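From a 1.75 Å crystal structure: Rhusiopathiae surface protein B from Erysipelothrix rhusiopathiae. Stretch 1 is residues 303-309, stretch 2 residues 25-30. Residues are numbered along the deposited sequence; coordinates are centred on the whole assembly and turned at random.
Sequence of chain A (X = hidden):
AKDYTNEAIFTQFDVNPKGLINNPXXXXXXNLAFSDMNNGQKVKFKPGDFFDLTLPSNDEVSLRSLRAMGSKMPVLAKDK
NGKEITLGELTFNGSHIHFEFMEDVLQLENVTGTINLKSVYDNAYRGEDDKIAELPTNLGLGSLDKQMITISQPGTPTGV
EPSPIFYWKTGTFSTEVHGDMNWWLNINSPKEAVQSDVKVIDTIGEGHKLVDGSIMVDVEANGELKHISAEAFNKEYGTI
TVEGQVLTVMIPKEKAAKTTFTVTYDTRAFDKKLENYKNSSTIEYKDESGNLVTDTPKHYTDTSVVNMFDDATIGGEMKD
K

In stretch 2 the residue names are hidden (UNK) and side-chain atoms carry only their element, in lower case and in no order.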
# COMPACT_ATOMS: atom_id res chain seq x y z
N THR A 303 2.63 -5.90 -11.98
CA THR A 303 1.80 -5.66 -10.81
C THR A 303 1.73 -4.16 -10.52
O THR A 303 2.28 -3.35 -11.25
CB THR A 303 2.31 -6.43 -9.58
OG1 THR A 303 1.26 -6.51 -8.61
CG2 THR A 303 3.50 -5.74 -8.96
N SER A 304 1.02 -3.80 -9.46
CA SER A 304 0.90 -2.39 -9.12
C SER A 304 0.44 -2.23 -7.69
O SER A 304 -0.03 -3.17 -7.05
CB SER A 304 -0.10 -1.72 -10.05
OG SER A 304 -1.40 -2.25 -9.88
N VAL A 305 0.59 -1.01 -7.19
CA VAL A 305 0.19 -0.67 -5.83
C VAL A 305 -0.80 0.48 -5.95
O VAL A 305 -0.52 1.50 -6.59
CB VAL A 305 1.40 -0.22 -4.97
CG1 VAL A 305 0.94 0.10 -3.54
CG2 VAL A 305 2.45 -1.32 -4.94
N VAL A 306 -1.97 0.32 -5.35
CA VAL A 306 -2.98 1.37 -5.39
C VAL A 306 -2.47 2.52 -4.54
O VAL A 306 -1.83 2.30 -3.51
CB VAL A 306 -4.33 0.87 -4.83
CG1 VAL A 306 -5.33 2.01 -4.78
CG2 VAL A 306 -4.87 -0.25 -5.71
N ASN A 307 -2.73 3.75 -5.00
CA ASN A 307 -2.30 4.96 -4.30
C ASN A 307 -2.54 4.82 -2.80
O ASN A 307 -3.67 4.59 -2.36
CB ASN A 307 -3.05 6.18 -4.85
CG ASN A 307 -2.56 7.48 -4.26
OD1 ASN A 307 -2.70 7.72 -3.06
ND2 ASN A 307 -1.97 8.34 -5.09
N MET A 308 -1.48 4.98 -2.03
CA MET A 308 -1.57 4.82 -0.58
C MET A 308 -1.52 6.11 0.23
O MET A 308 -1.36 6.07 1.46
CB MET A 308 -0.47 3.85 -0.11
CG MET A 308 0.98 4.24 -0.44
SD MET A 308 1.58 4.08 -2.18
CE MET A 308 2.41 5.62 -2.29
N PHE A 309 -1.69 7.25 -0.43
CA PHE A 309 -1.65 8.55 0.25
C PHE A 309 -2.99 9.00 0.81
O PHE A 309 -4.03 8.85 0.17
CB PHE A 309 -1.13 9.63 -0.71
CG PHE A 309 0.34 9.53 -1.02
CD1 PHE A 309 1.29 9.89 -0.07
CD2 PHE A 309 0.77 9.11 -2.27
CE1 PHE A 309 2.66 9.83 -0.36
CE2 PHE A 309 2.13 9.04 -2.57
CZ PHE A 309 3.08 9.40 -1.62
N UNK A 25 -1.98 -6.34 0.62
CA UNK A 25 -1.08 -5.64 -0.30
C UNK A 25 -1.58 -4.25 -0.69
O UNK A 25 -0.79 -3.31 -0.80
c UNK A 25 -0.86 -6.47 -1.57
o UNK A 25 -2.01 -6.51 -2.38
N UNK A 26 -2.89 -4.12 -0.91
CA UNK A 26 -3.47 -2.84 -1.29
C UNK A 26 -4.14 -2.20 -0.07
O UNK A 26 -4.51 -2.89 0.87
c UNK A 26 -4.02 -3.84 -3.62
c UNK A 26 -3.00 -3.09 -4.47
n UNK A 26 -2.53 -1.96 -3.97
o UNK A 26 -2.64 -3.55 -5.56
c UNK A 26 -4.50 -3.03 -2.41
N UNK A 27 -4.29 -0.87 -0.08
CA UNK A 27 -4.92 -0.21 1.06
C UNK A 27 -6.43 -0.43 1.08
O UNK A 27 -7.03 -0.74 0.04
c UNK A 27 -3.48 1.28 -0.17
c UNK A 27 -4.61 1.27 0.84
c UNK A 27 -3.80 0.11 -1.06
N UNK A 28 -7.03 -0.28 2.25
CA UNK A 28 -8.48 -0.36 2.39
C UNK A 28 -8.83 1.12 2.55
O UNK A 28 -8.40 1.75 3.51
c UNK A 28 -8.55 -2.64 3.43
c UNK A 28 -8.98 -3.57 4.55
c UNK A 28 -10.41 -1.04 3.84
c UNK A 28 -8.92 -1.16 3.63
N UNK A 29 -9.57 1.66 1.59
CA UNK A 29 -9.92 3.08 1.58
C UNK A 29 -11.23 3.47 2.23
O UNK A 29 -12.26 2.80 2.07
c UNK A 29 -8.85 3.55 -2.10
o UNK A 29 -9.46 4.57 -2.50
o UNK A 29 -8.42 2.67 -2.87
c UNK A 29 -9.93 3.60 0.15
c UNK A 29 -8.64 3.39 -0.61
N UNK A 30 -11.19 4.59 2.94
CA UNK A 30 -12.36 5.13 3.60
C UNK A 30 -12.56 6.55 3.09
O UNK A 30 -11.62 7.35 3.09
c UNK A 30 -13.38 3.20 6.13
c UNK A 30 -11.02 1.78 6.44
c UNK A 30 -12.22 1.21 6.83
c UNK A 30 -12.18 3.78 5.74
c UNK A 30 -13.41 1.92 6.67
c UNK A 30 -11.00 3.07 5.90
c UNK A 30 -12.17 5.15 5.12

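Position 25 carries two side-chain atoms, one carbon followed by one oxygen, with no branch, and they make no contact with stretch 1. That is the pattern of a primary hydroxyl, and the residue is Ser 25. Its closest approach is 6.1 Å, from OG of Ser 25 to O of Ser 304. The OG is hydrogen-bonded to a residue adjoining one of the stretches.

Position 26 has five side-chain atoms: three carbons in a row, the third bearing one oxygen and one nitrogen. CA-to-CB points sideways, yet the chain bends so that its end comes nearer and lies along the backbone of Ser 304, Val 305 and Val 306. A terminal amide on a three-carbon chain identifies Gln 26, with chi1 and chi2 both m. As modelled, OE1 of Gln 26 lies 3.0 Å from the O of Ser 304 and NE2 of Gln 26 lies 2.7 Å from the N of Val 306. The amide is probably turned over in the model, and hydrogen bonds at these two places remain open.

At position 27 three carbons close a ring onto the backbone nitrogen, which only proline does, and the ring packs on Val 306 and Met 308. This is Pro 27. Its CA-to-CB bond points toward stretch 1, and the ring is C-gamma exo: CD of Pro 27 is 3.9 Å from CB of Val 306, and CG of Pro 27 is 4.0 Å from CB of Met 308.

Position 28 shows four carbons, forked at the first, with one arm two carbons long; they are out of reach of stretch 1. This is Ile 28, which is buried.

Position 29 has three carbons, the third carrying two oxygens, one of which nears a methyl group of Val 306. The carboxylate marks Glu 29. Its CA-to-CB bond points toward stretch 1, and OE2 of Glu 29 comes to 3.7 Å from CG1 of Val 306.

At position 30 one carbon leads into a ring of six carbons with no further atom, and none reaches stretch 1. This is Phe 30, buried like Ile 28.

The contact is small, burying 281 Å² in all, and joins segments far apart in sequence. Val 306 is its hub on stretch 1: with CA-to-CB directed toward stretch 2, it meets Gln 26, Pro 27 and Glu 29. Gln 26 places a polar group beside main-chain atoms, whereas Pro 27 supplies an apolar surface for Val 306 and Met 308. Beyond this surface, the N of Phe 309 donates a hydrogen bond to OD1 of Asn 307 at 2.9 Å.

Stretch 2, residues 25-30: SQPIEF
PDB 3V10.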